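Local coordinates for DUF3201 domain-containing protein (Pyrococcus furiosus, PDB 1YB3), which is of unknown function, a conserved DUF3201-family protein from a hyperthermophilic archaeon that folds as an antiparallel beta sheet packed with several helices, at residues Glu30-Lys33 and Glu34-Gly38; Glu92-Ser95 and Lys96-Glu100. One frame throughout, in Å; residues are numbered along the deposited sequence.

Contact 1 (Glu30-Lys33 and Glu34-Gly38)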
ATOM      1  N   GLU A  30      -3.589  -0.639 -16.779  1.00 21.71           N
ATOM      2  CA  GLU A  30      -3.521  -1.469 -17.992  1.00 23.46           C
ATOM      3  C   GLU A  30      -2.240  -2.311 -18.014  1.00 23.87           C
ATOM      4  O   GLU A  30      -2.256  -3.498 -18.426  1.00 24.74           O
ATOM      5  CB  GLU A  30      -3.669  -0.603 -19.246  0.65 25.63           C
ATOM      6  CG  GLU A  30      -5.047   0.093 -19.363  0.65 27.43           C
ATOM      7  CD  GLU A  30      -6.231  -0.868 -19.223  0.65 26.95           C
ATOM      8  OE1 GLU A  30      -6.205  -1.958 -19.844  0.65 31.98           O
ATOM      9  OE2 GLU A  30      -7.195  -0.532 -18.505  0.65 24.39           O
ATOM     10  N   GLU A  31      -1.151  -1.731 -17.525  1.00 20.62           N
ATOM     11  CA  GLU A  31       0.139  -2.424 -17.480  1.00 23.10           C
ATOM     12  C   GLU A  31       0.088  -3.621 -16.532  1.00 22.81           C
ATOM     13  O   GLU A  31       0.497  -4.733 -16.900  1.00 22.56           O
ATOM     14  CB  GLU A  31       1.276  -1.475 -17.094  1.00 26.36           C
ATOM     15  CG  GLU A  31       1.624  -0.480 -18.212  1.00 30.63           C
ATOM     16  CD  GLU A  31       2.478   0.682 -17.755  1.00 35.06           C
ATOM     17  OE1 GLU A  31       2.705   0.841 -16.534  1.00 36.13           O
ATOM     18  OE2 GLU A  31       2.918   1.457 -18.636  1.00 38.89           O
ATOM     19  N   LEU A  32      -0.431  -3.414 -15.323  1.00 19.60           N
ATOM     20  CA  LEU A  32      -0.488  -4.534 -14.363  1.00 18.46           C
ATOM     21  C   LEU A  32      -1.549  -5.578 -14.740  1.00 18.76           C
ATOM     22  O   LEU A  32      -1.408  -6.765 -14.397  1.00 21.50           O
ATOM     23  CB  LEU A  32      -0.665  -4.038 -12.913  1.00 16.39           C
ATOM     24  CG  LEU A  32       0.450  -3.157 -12.320  1.00 17.16           C
ATOM     25  CD1 LEU A  32       0.147  -2.876 -10.875  1.00 17.94           C
ATOM     26  CD2 LEU A  32       1.863  -3.812 -12.417  1.00 19.12           C
ATOM     27  N   LYS A  33      -2.587  -5.152 -15.459  1.00 19.32           N
ATOM     28  CA  LYS A  33      -3.594  -6.067 -15.979  1.00 23.19           C
ATOM     29  C   LYS A  33      -2.880  -7.057 -16.903  1.00 23.26           C
ATOM     30  O   LYS A  33      -3.081  -8.275 -16.807  1.00 21.61           O
ATOM     31  CB  LYS A  33      -4.681  -5.307 -16.745  1.00 24.56           C
ATOM     32  CG  LYS A  33      -5.617  -6.174 -17.581  1.00 29.47           C
ATOM     33  CD  LYS A  33      -6.592  -6.971 -16.745  1.00 31.24           C
ATOM     34  CE  LYS A  33      -7.719  -7.518 -17.629  1.00 33.36           C
ATOM     35  NZ  LYS A  33      -8.449  -8.630 -17.001  1.00 34.10           N
ATOM     36  N   GLU A  34      -2.016  -6.527 -17.768  1.00 21.48           N
ATOM     37  CA  GLU A  34      -1.238  -7.368 -18.687  1.00 27.28           C
ATOM     38  C   GLU A  34      -0.182  -8.211 -17.968  1.00 25.70           C
ATOM     39  O   GLU A  34      -0.016  -9.395 -18.267  1.00 26.49           O
ATOM     40  CB  GLU A  34      -0.592  -6.504 -19.779  1.00 30.47           C
ATOM     41  CG  GLU A  34      -1.610  -5.887 -20.747  1.00 35.91           C
ATOM     42  CD  GLU A  34      -1.047  -4.726 -21.567  1.00 38.85           C
ATOM     43  OE1 GLU A  34       0.184  -4.487 -21.510  1.00 43.85           O
ATOM     44  OE2 GLU A  34      -1.843  -4.048 -22.273  1.00 42.24           O
ATOM     45  N   GLU A  35       0.509  -7.613 -17.002  1.00 23.15           N
ATOM     46  CA  GLU A  35       1.689  -8.223 -16.411  1.00 21.68           C
ATOM     47  C   GLU A  35       1.410  -9.205 -15.258  1.00 23.03           C
ATOM     48  O   GLU A  35       2.067 -10.249 -15.149  1.00 24.46           O
ATOM     49  CB  GLU A  35       2.657  -7.127 -15.973  1.00 24.52           C
ATOM     50  CG  GLU A  35       3.211  -6.349 -17.165  1.00 28.62           C
ATOM     51  CD  GLU A  35       3.739  -4.965 -16.800  1.00 32.68           C
ATOM     52  OE1 GLU A  35       4.027  -4.709 -15.610  1.00 33.89           O
ATOM     53  OE2 GLU A  35       3.864  -4.132 -17.722  1.00 34.42           O
ATOM     54  N   LEU A  36       0.456  -8.858 -14.397  1.00 20.25           N
ATOM     55  CA  LEU A  36       0.110  -9.672 -13.215  1.00 17.72           C
ATOM     56  C   LEU A  36      -0.868 -10.785 -13.581  1.00 20.70           C
ATOM     57  O   LEU A  36      -1.972 -10.910 -13.022  1.00 18.32           O
ATOM     58  CB  LEU A  36      -0.447  -8.789 -12.075  1.00 18.58           C
ATOM     59  CG  LEU A  36       0.483  -7.706 -11.513  1.00 18.88           C
ATOM     60  CD1 LEU A  36      -0.184  -7.067 -10.307  1.00 16.74           C
ATOM     61  CD2 LEU A  36       1.818  -8.249 -11.109  1.00 20.35           C
ATOM     62  N   LYS A  37      -0.456 -11.613 -14.536  1.00 19.10           N
ATOM     63  CA  LYS A  37      -1.313 -12.701 -14.963  1.00 20.93           C
ATOM     64  C   LYS A  37      -1.470 -13.670 -13.789  1.00 17.07           C
ATOM     65  O   LYS A  37      -0.507 -13.933 -13.073  1.00 17.90           O
ATOM     66  CB  LYS A  37      -0.709 -13.398 -16.186  1.00 22.85           C
ATOM     67  CG  LYS A  37      -0.866 -12.607 -17.501  1.00 22.86           C
ATOM     68  CD  LYS A  37      -0.454 -13.481 -18.692  1.00 26.39           C
ATOM     69  CE  LYS A  37      -0.621 -12.725 -20.010  1.00 30.83           C
ATOM     70  NZ  LYS A  37       0.228 -11.501 -20.008  1.00 30.35           N
ATOM     71  N   GLY A  38      -2.698 -14.162 -13.584  1.00 18.27           N
ATOM     72  CA  GLY A  38      -3.023 -15.007 -12.435  1.00 17.38           C
ATOM     73  C   GLY A  38      -3.641 -14.212 -11.313  1.00 19.89           C
ATOM     74  O   GLY A  38      -4.158 -14.777 -10.353  1.00 19.57           O
TER

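Contact 2 (Glu92-Ser95 and Lys96-Glu100)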
ATOM      1  N   GLU A  92      -4.498 -14.529  11.187  1.00 32.69           N
ATOM      2  CA  GLU A  92      -4.170 -15.940  11.472  1.00 34.07           C
ATOM      3  C   GLU A  92      -3.248 -16.574  10.426  1.00 32.80           C
ATOM      4  O   GLU A  92      -2.638 -17.607  10.683  1.00 33.45           O
ATOM      5  CB  GLU A  92      -5.437 -16.790  11.675  1.00 35.51           C
ATOM      6  CG  GLU A  92      -6.285 -17.014  10.425  1.00 40.09           C
ATOM      7  CD  GLU A  92      -7.375 -15.965  10.229  1.00 43.13           C
ATOM      8  OE1 GLU A  92      -7.391 -14.935  10.954  1.00 43.58           O
ATOM      9  OE2 GLU A  92      -8.228 -16.180   9.336  1.00 45.60           O
ATOM     10  N   GLU A  93      -3.150 -15.944   9.253  1.00 32.40           N
ATOM     11  CA  GLU A  93      -2.247 -16.399   8.191  1.00 32.42           C
ATOM     12  C   GLU A  93      -0.829 -15.863   8.358  1.00 29.37           C
ATOM     13  O   GLU A  93       0.112 -16.360   7.737  1.00 27.72           O
ATOM     14  CB  GLU A  93      -2.787 -15.985   6.817  1.00 33.96           C
ATOM     15  CG  GLU A  93      -3.966 -16.809   6.345  1.00 38.84           C
ATOM     16  CD  GLU A  93      -4.473 -16.390   4.967  1.00 41.04           C
ATOM     17  OE1 GLU A  93      -3.735 -15.688   4.229  1.00 44.20           O
ATOM     18  OE2 GLU A  93      -5.621 -16.773   4.620  1.00 45.71           O
ATOM     19  N   LEU A  94      -0.677 -14.831   9.180  1.00 26.38           N
ATOM     20  CA  LEU A  94       0.616 -14.189   9.342  1.00 25.62           C
ATOM     21  C   LEU A  94       1.487 -14.859  10.400  1.00 29.32           C
ATOM     22  O   LEU A  94       1.058 -15.793  11.088  1.00 30.12           O
ATOM     23  CB  LEU A  94       0.431 -12.700   9.646  1.00 23.16           C
ATOM     24  CG  LEU A  94      -0.369 -11.958   8.571  1.00 23.92           C
ATOM     25  CD1 LEU A  94      -0.671 -10.564   9.051  1.00 26.28           C
ATOM     26  CD2 LEU A  94       0.358 -11.946   7.216  1.00 25.66           C
ATOM     27  N   SER A  95       2.722 -14.384  10.507  1.00 29.98           N
ATOM     28  CA  SER A  95       3.679 -14.936  11.444  1.00 32.23           C
ATOM     29  C   SER A  95       4.695 -13.856  11.740  1.00 32.59           C
ATOM     30  O   SER A  95       4.849 -12.914  10.949  1.00 28.97           O
ATOM     31  CB  SER A  95       4.366 -16.166  10.836  1.00 32.29           C
ATOM     32  OG  SER A  95       5.084 -15.819   9.663  1.00 32.53           O
ATOM     33  N   LYS A  96       5.390 -13.994  12.870  1.00 32.50           N
ATOM     34  CA  LYS A  96       6.436 -13.062  13.256  1.00 33.32           C
ATOM     35  C   LYS A  96       7.491 -12.928  12.153  1.00 30.19           C
ATOM     36  O   LYS A  96       7.935 -11.815  11.853  1.00 29.85           O
ATOM     37  CB  LYS A  96       7.075 -13.498  14.585  1.00 36.76           C
ATOM     38  CG  LYS A  96       8.214 -12.612  15.084  1.00 38.69           C
ATOM     39  CD  LYS A  96       8.813 -13.206  16.366  1.00 38.49           C
ATOM     40  CE  LYS A  96      10.328 -13.066  16.397  1.00 43.59           C
ATOM     41  NZ  LYS A  96      10.968 -13.831  17.523  1.00 45.63           N
ATOM     42  N   GLU A  97       7.869 -14.052  11.539  1.00 31.07           N
ATOM     43  CA  GLU A  97       8.914 -14.034  10.503  1.00 30.03           C
ATOM     44  C   GLU A  97       8.505 -13.252   9.252  1.00 27.06           C
ATOM     45  O   GLU A  97       9.318 -12.521   8.687  1.00 27.13           O
ATOM     46  CB  GLU A  97       9.400 -15.436  10.118  0.65 32.52           C
ATOM     47  CG  GLU A  97      10.796 -15.396   9.476  0.65 35.01           C
ATOM     48  CD  GLU A  97      11.270 -16.734   8.949  0.65 36.24           C
ATOM     49  OE1 GLU A  97      10.747 -17.782   9.387  0.65 39.41           O
ATOM     50  OE2 GLU A  97      12.182 -16.732   8.093  0.65 38.50           O
ATOM     51  N   PHE A  98       7.248 -13.399   8.826  1.00 24.20           N
ATOM     52  CA  PHE A  98       6.765 -12.598   7.688  1.00 24.02           C
ATOM     53  C   PHE A  98       6.873 -11.101   8.006  1.00 24.74           C
ATOM     54  O   PHE A  98       7.392 -10.329   7.210  1.00 21.90           O
ATOM     55  CB  PHE A  98       5.337 -12.954   7.308  1.00 25.07           C
ATOM     56  CG  PHE A  98       4.783 -12.097   6.188  1.00 24.10           C
ATOM     57  CD1 PHE A  98       5.231 -12.265   4.869  1.00 22.70           C
ATOM     58  CD2 PHE A  98       3.840 -11.107   6.458  1.00 26.62           C
ATOM     59  CE1 PHE A  98       4.731 -11.479   3.832  1.00 23.28           C
ATOM     60  CE2 PHE A  98       3.325 -10.307   5.429  1.00 25.53           C
ATOM     61  CZ  PHE A  98       3.772 -10.491   4.107  1.00 24.51           C
ATOM     62  N   ILE A  99       6.408 -10.713   9.189  1.00 23.33           N
ATOM     63  CA  ILE A  99       6.496  -9.326   9.646  1.00 26.25           C
ATOM     64  C   ILE A  99       7.944  -8.803   9.615  1.00 25.95           C
ATOM     65  O   ILE A  99       8.206  -7.718   9.081  1.00 26.45           O
ATOM     66  CB  ILE A  99       5.899  -9.161  11.080  1.00 25.80           C
ATOM     67  CG1 ILE A  99       4.451  -9.680  11.150  1.00 29.24           C
ATOM     68  CG2 ILE A  99       6.064  -7.730  11.583  1.00 26.17           C
ATOM     69  CD1 ILE A  99       3.491  -9.135  10.119  1.00 28.53           C
ATOM     70  N   GLU A 100       8.878  -9.583  10.178  1.00 27.60           N
ATOM     71  CA  GLU A 100      10.309  -9.221  10.163  1.00 29.46           C
ATOM     72  C   GLU A 100      10.853  -9.039   8.731  1.00 27.17           C
ATOM     73  O   GLU A 100      11.576  -8.070   8.437  1.00 26.72           O
ATOM     74  CB  GLU A 100      11.158 -10.260  10.919  1.00 31.49           C
ATOM     75  CG  GLU A 100      10.878 -10.311  12.418  0.65 34.39           C
ATOM     76  CD  GLU A 100      11.569 -11.469  13.119  0.65 35.42           C
ATOM     77  OE1 GLU A 100      11.885 -12.491  12.461  0.65 37.67           O
ATOM     78  OE2 GLU A 100      11.780 -11.357  14.345  0.65 39.33           O
TER

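Contact 1 (Glu30-Lys33 and Glu34-Gly38)
Leu-32 and Leu-36 stand one helical turn apart, their side chains reaching out from the same face where helix 11-35 runs out. Contact between them is made low on the earlier residue: CD1 of Leu-36 lies 4.0 Å from CB of Leu-32, so a branch end rests on the root of its neighbour and the two isobutyl groups share a face. In both leucines CG is anti to the carbonyl carbon (chi1 -62° and -61°), a setting that sends the two chains off the backbone in the same sense.

The glutamates repeat the spacing on a more open face. Glu-35 lays its extended chain back over the turn before it, with CG 3.2 Å from O of Glu-31, while the Glu-35 side chain passes that of Leu-32 at a slant, bringing OE1 to 4.0 Å from CD2 of Leu-32. Its other oxygen, OE2, comes to CB of Glu-31, yet the two carboxylates stay apart, OE1 of Glu-31 being 5.2 Å from OE2 of Glu-35. Both make long, weak ion pairs with Lys-159, which probably eases the like charges.

Beneath these side chains run three backbone bonds of the alpha-helical kind; the last, from N of Leu-36 to O of Leu-32, is 2.8 Å long. Leu-36 then leaves helical geometry as the centre of an inverse gamma turn, and Lys-37 folds back so that its NZ donates to O of Glu-34 at 2.7 Å, satisfying a carbonyl of the final turn.

The leucine face looks into the fold: Leu-32 touches Ile-162 and Leu-36 touches Ile-166, both on helix 155-171, while Leu-32 also touches Phe-68, and Leu-36 touches Val-70, on strand 65-71, joining the end of helix 11-35 to helix and sheet.

Contact 2 (Glu92-Ser95 and Lys96-Glu100)
Ser-95 meets the opening turn of helix 96-105 as its N-cap, and the residues that follow are arranged around it. Lys-96 starts the helix and points its chain off the serine, with only the foot, CB, lying 3.7 Å from Ser-95 C. Glu-97 comes next and leads its carboxylate away from the cap.

At Phe-98 the contact tightens. Its N-H is directed at OG of Ser-95, a weak capping bond of 3.4 Å with an N-H...O angle of 162°. With chi1 at 62°, OG sits between the backbone N and the carbonyl carbon of the serine, turned toward that N-H. The phenyl group meanwhile swings back, CG anti to its own N, and its CD2 meets CD2 of Leu-94 at 3.7 Å, the leucine methyl approaching the ring obliquely.

Ile-99 closes the turn: its N donates to O of Ser-95 at 3.2 Å, almost straight at 173° and in the carbonyl plane, while its CG1 packs 3.3 Å from the same oxygen.

Around the cap, the Phe-98 ring stands edge-to-face with Phe-147 of strand 144-150 and with Tyr-172 near the C terminus. Leu-94 and Ile-99 also touch Phe-147 and reach Trp-134 of helix 130-138, so the start of helix 96-105 packs against both that helix and the sheet.

How the contacts relate
Contacts 1 and 2 illustrate the two kinds of helix end, on different helices: residues 30-38 record how helix 11-35 finishes, residues 92-100 how helix 96-105 begins. They follow one another in the chain, with strands 40-47 to 82-90 lying between, and they do not touch; their centres are 27 Å apart and their nearest atoms about 15 Å. Each centre also lies 17 Å from that of the chain. What links them is the main antiparallel sheet, contact 1 packing on strand 65-71 and contact 2 on strand 144-150, and the C-terminal region, where helix 155-171 meets contact 1 and the residues after it meet contact 2.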